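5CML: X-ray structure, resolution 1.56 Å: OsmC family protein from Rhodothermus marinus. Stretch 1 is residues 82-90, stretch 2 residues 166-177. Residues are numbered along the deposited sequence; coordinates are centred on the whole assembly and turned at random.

Stretch 1 82-90: ATNFEDLRA
Stretch 2 166-177: FRIKKQFLEELE

Two helices, 85-90 and 170-177, cross almost at right angles (86°), their axes 11.1 Å apart at closest approach, each preceded by extended backbone. Ala-82 CA lies 4.4 Å from Ile-168 CA on the extended segments; further on, Asn-84 CA comes 5.3 Å from Phe-172 CA in the second helix.

Backbone polar contacts are sparse. Lys-169 N donates a weak 3.3 Å hydrogen bond to Thr-83 O, while water 1 accepts from Thr-83 N (2.8 Å) and donates to Arg-167 O (3.1 Å).

Asn-84 (chi1 p, phi/psi -149/-176) suits the N-cap because OD1 accepts from Asp-87 N at 3.1 Å; the other end of its amide, ND2, is left free to donate to Gln-171 OE1 at 3.2 Å, met by an extended glutamine (chi1 and chi2 t).

The two stretches bury 563 Å² between them, both sides summed. The apolar centre is Phe-85 (chi1 m), whose CB points toward the second helix. Its CZ lies 3.8 Å from Phe-172 CE1 and 4.0 Å from Leu-176 CD1; the ring planes meet obliquely at 33°, centroids 5.2 Å apart. Phe-172 and Leu-176 are both t at chi1. All three are buried and have no side-chain polar group that would need a partner there.

Charge closes the contact. Arg-89 (m, t, t) reaches its NH2 to 3.2 Å from Glu-175 OE2, a salt bridge. Extended Glu-175 (t, t) also takes water at OE1: water 2 (2.7 Å) links it to Phe-85 N (3.0 Å), and water 3 (2.8 Å) to Arg-89 NH1 (2.8 Å).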

# COMPACT_ATOMS: atom_id res chain seq x y z
N ALA A 82 -6.35 -8.60 12.40
CA ALA A 82 -6.85 -8.70 11.03
C ALA A 82 -7.24 -7.31 10.51
O ALA A 82 -7.98 -6.57 11.16
CB ALA A 82 -8.03 -9.66 10.96
N THR A 83 -6.75 -6.97 9.32
CA THR A 83 -6.86 -5.60 8.86
C THR A 83 -8.16 -5.26 8.13
O THR A 83 -8.84 -6.14 7.56
CB THR A 83 -5.71 -5.26 7.92
OG1 THR A 83 -5.56 -3.83 7.86
CG2 THR A 83 -5.97 -5.81 6.52
N ASN A 84 -8.49 -3.97 8.15
CA ASN A 84 -9.58 -3.43 7.36
C ASN A 84 -9.29 -1.98 6.97
O ASN A 84 -8.21 -1.46 7.25
CB ASN A 84 -10.89 -3.54 8.13
CG ASN A 84 -10.84 -2.89 9.51
OD1 ASN A 84 -9.92 -2.14 9.82
ND2 ASN A 84 -11.84 -3.18 10.33
N PHE A 85 -10.25 -1.35 6.32
CA PHE A 85 -10.09 0.04 5.89
C PHE A 85 -9.92 1.01 7.04
O PHE A 85 -9.14 1.97 6.94
CB PHE A 85 -11.29 0.46 5.04
CG PHE A 85 -11.23 -0.06 3.65
CD1 PHE A 85 -10.24 0.38 2.79
CD2 PHE A 85 -12.12 -1.00 3.20
CE1 PHE A 85 -10.16 -0.09 1.50
CE2 PHE A 85 -12.05 -1.48 1.89
CZ PHE A 85 -11.07 -1.02 1.05
N GLU A 86 -10.63 0.77 8.14
CA GLU A 86 -10.51 1.63 9.32
C GLU A 86 -9.09 1.66 9.88
O GLU A 86 -8.64 2.69 10.34
CB GLU A 86 -11.49 1.20 10.41
CG GLU A 86 -11.17 1.76 11.82
CD GLU A 86 -10.82 3.28 11.89
OE1 GLU A 86 -11.15 4.07 10.97
OE2 GLU A 86 -10.19 3.67 12.89
N ASP A 87 -8.38 0.54 9.85
CA ASP A 87 -6.99 0.55 10.32
C ASP A 87 -6.13 1.46 9.46
O ASP A 87 -5.26 2.14 9.98
CB ASP A 87 -6.42 -0.86 10.36
CG ASP A 87 -7.09 -1.72 11.40
OD1 ASP A 87 -7.72 -1.16 12.32
OD2 ASP A 87 -7.00 -2.96 11.29
N LEU A 88 -6.34 1.46 8.15
CA LEU A 88 -5.60 2.37 7.27
C LEU A 88 -5.97 3.82 7.57
O LEU A 88 -5.10 4.69 7.65
CB LEU A 88 -5.87 2.05 5.81
CG LEU A 88 -4.66 1.77 4.94
CD1 LEU A 88 -3.76 0.67 5.55
CD2 LEU A 88 -5.16 1.40 3.55
N ARG A 89 -7.26 4.09 7.76
CA ARG A 89 -7.69 5.44 8.11
C ARG A 89 -7.06 5.86 9.44
O ARG A 89 -6.65 7.00 9.58
CB ARG A 89 -9.22 5.53 8.19
CG ARG A 89 -9.90 5.26 6.87
CD ARG A 89 -11.39 5.19 7.07
NE ARG A 89 -12.04 4.84 5.81
CZ ARG A 89 -12.90 3.84 5.66
NH1 ARG A 89 -13.26 3.08 6.70
NH2 ARG A 89 -13.40 3.61 4.46
N ALA A 90 -6.95 4.92 10.39
CA ALA A 90 -6.37 5.21 11.70
C ALA A 90 -4.90 5.61 11.57
O ALA A 90 -4.38 6.47 12.31
CB ALA A 90 -6.52 4.01 12.62
N PHE A 166 -2.00 -15.24 5.61
CA PHE A 166 -2.45 -14.38 6.71
C PHE A 166 -3.95 -14.20 6.71
O PHE A 166 -4.64 -14.60 5.77
CB PHE A 166 -1.74 -13.01 6.64
CG PHE A 166 -2.00 -12.22 5.38
CD1 PHE A 166 -1.19 -12.40 4.27
CD2 PHE A 166 -3.00 -11.26 5.32
CE1 PHE A 166 -1.39 -11.66 3.11
CE2 PHE A 166 -3.20 -10.50 4.17
CZ PHE A 166 -2.41 -10.71 3.06
N ARG A 167 -4.46 -13.61 7.79
CA ARG A 167 -5.90 -13.37 7.93
C ARG A 167 -6.24 -11.91 7.69
O ARG A 167 -5.44 -11.03 8.01
CB ARG A 167 -6.38 -13.73 9.34
CG ARG A 167 -6.02 -15.12 9.80
CD ARG A 167 -6.08 -15.20 11.32
NE ARG A 167 -7.46 -15.30 11.78
CZ ARG A 167 -8.19 -16.41 11.69
NH1 ARG A 167 -7.67 -17.50 11.15
NH2 ARG A 167 -9.44 -16.42 12.13
N ILE A 168 -7.43 -11.66 7.15
CA ILE A 168 -7.99 -10.31 7.10
C ILE A 168 -9.50 -10.37 7.34
O ILE A 168 -10.11 -11.43 7.24
CB ILE A 168 -7.71 -9.61 5.75
CG1 ILE A 168 -8.35 -10.39 4.60
CG2 ILE A 168 -6.22 -9.44 5.55
CD1 ILE A 168 -8.42 -9.58 3.30
N LYS A 169 -10.10 -9.23 7.67
CA LYS A 169 -11.56 -9.16 7.81
C LYS A 169 -12.31 -9.40 6.48
O LYS A 169 -11.92 -8.86 5.43
CB LYS A 169 -11.97 -7.81 8.40
CG LYS A 169 -11.33 -7.50 9.76
CD LYS A 169 -11.67 -8.58 10.77
CE LYS A 169 -11.54 -8.09 12.20
NZ LYS A 169 -12.01 -9.12 13.19
N LYS A 170 -13.37 -10.20 6.52
CA LYS A 170 -14.25 -10.34 5.35
C LYS A 170 -14.83 -8.98 4.96
O LYS A 170 -15.14 -8.75 3.78
CB LYS A 170 -15.39 -11.32 5.62
CG LYS A 170 -14.96 -12.77 5.78
CD LYS A 170 -16.16 -13.67 6.13
CE LYS A 170 -15.72 -14.99 6.75
NZ LYS A 170 -16.89 -15.86 7.12
N GLN A 171 -14.95 -8.09 5.94
CA GLN A 171 -15.41 -6.73 5.71
C GLN A 171 -14.56 -6.03 4.64
O GLN A 171 -15.08 -5.21 3.89
CB GLN A 171 -15.37 -5.93 7.04
CG GLN A 171 -15.79 -4.45 6.92
CD GLN A 171 -15.52 -3.65 8.19
OE1 GLN A 171 -14.58 -3.94 8.94
NE2 GLN A 171 -16.35 -2.64 8.44
N PHE A 172 -13.28 -6.37 4.55
CA PHE A 172 -12.42 -5.76 3.56
C PHE A 172 -12.95 -5.97 2.13
O PHE A 172 -13.16 -5.01 1.41
CB PHE A 172 -10.98 -6.29 3.66
CG PHE A 172 -10.08 -5.81 2.57
CD1 PHE A 172 -9.64 -4.49 2.54
CD2 PHE A 172 -9.66 -6.66 1.56
CE1 PHE A 172 -8.83 -4.03 1.52
CE2 PHE A 172 -8.83 -6.21 0.54
CZ PHE A 172 -8.41 -4.89 0.53
N LEU A 173 -13.16 -7.22 1.73
CA LEU A 173 -13.59 -7.47 0.37
C LEU A 173 -15.00 -6.97 0.18
O LEU A 173 -15.31 -6.43 -0.87
CB LEU A 173 -13.51 -8.94 -0.01
CG LEU A 173 -13.90 -9.25 -1.47
CD1 LEU A 173 -13.30 -8.29 -2.51
CD2 LEU A 173 -13.48 -10.65 -1.83
N GLU A 174 -15.86 -7.16 1.18
CA GLU A 174 -17.22 -6.65 1.09
C GLU A 174 -17.26 -5.15 0.81
O GLU A 174 -18.01 -4.69 -0.06
CB GLU A 174 -18.01 -6.95 2.36
CG GLU A 174 -18.27 -8.41 2.55
CD GLU A 174 -19.15 -8.71 3.75
OE1 GLU A 174 -19.72 -7.76 4.34
OE2 GLU A 174 -19.27 -9.89 4.10
N GLU A 175 -16.47 -4.40 1.57
CA GLU A 175 -16.43 -2.96 1.41
C GLU A 175 -15.80 -2.54 0.09
O GLU A 175 -16.24 -1.59 -0.53
CB GLU A 175 -15.69 -2.34 2.60
CG GLU A 175 -15.70 -0.82 2.65
CD GLU A 175 -15.20 -0.27 3.98
OE1 GLU A 175 -14.85 -1.08 4.88
OE2 GLU A 175 -15.16 0.98 4.13
N LEU A 176 -14.75 -3.25 -0.32
CA LEU A 176 -14.08 -2.97 -1.58
C LEU A 176 -15.03 -3.18 -2.76
O LEU A 176 -15.12 -2.36 -3.67
CB LEU A 176 -12.86 -3.88 -1.71
CG LEU A 176 -11.96 -3.65 -2.91
CD1 LEU A 176 -11.29 -2.29 -2.76
CD2 LEU A 176 -10.92 -4.76 -3.02
N GLU A 177 -15.78 -4.27 -2.69
CA GLU A 177 -16.75 -4.59 -3.72
C GLU A 177 -17.87 -3.54 -3.74
O GLU A 177 -18.30 -3.10 -4.81
CB GLU A 177 -17.25 -6.01 -3.47
CG GLU A 177 -18.30 -6.49 -4.38
CD GLU A 177 -18.56 -7.99 -4.20
OE1 GLU A 177 -17.58 -8.76 -4.06
OE2 GLU A 177 -19.75 -8.38 -4.17
O HOH W 1 -4.44 -8.15 8.29
O HOH W 2 -12.87 -2.66 5.78
O HOH W 3 -14.60 0.69 7.05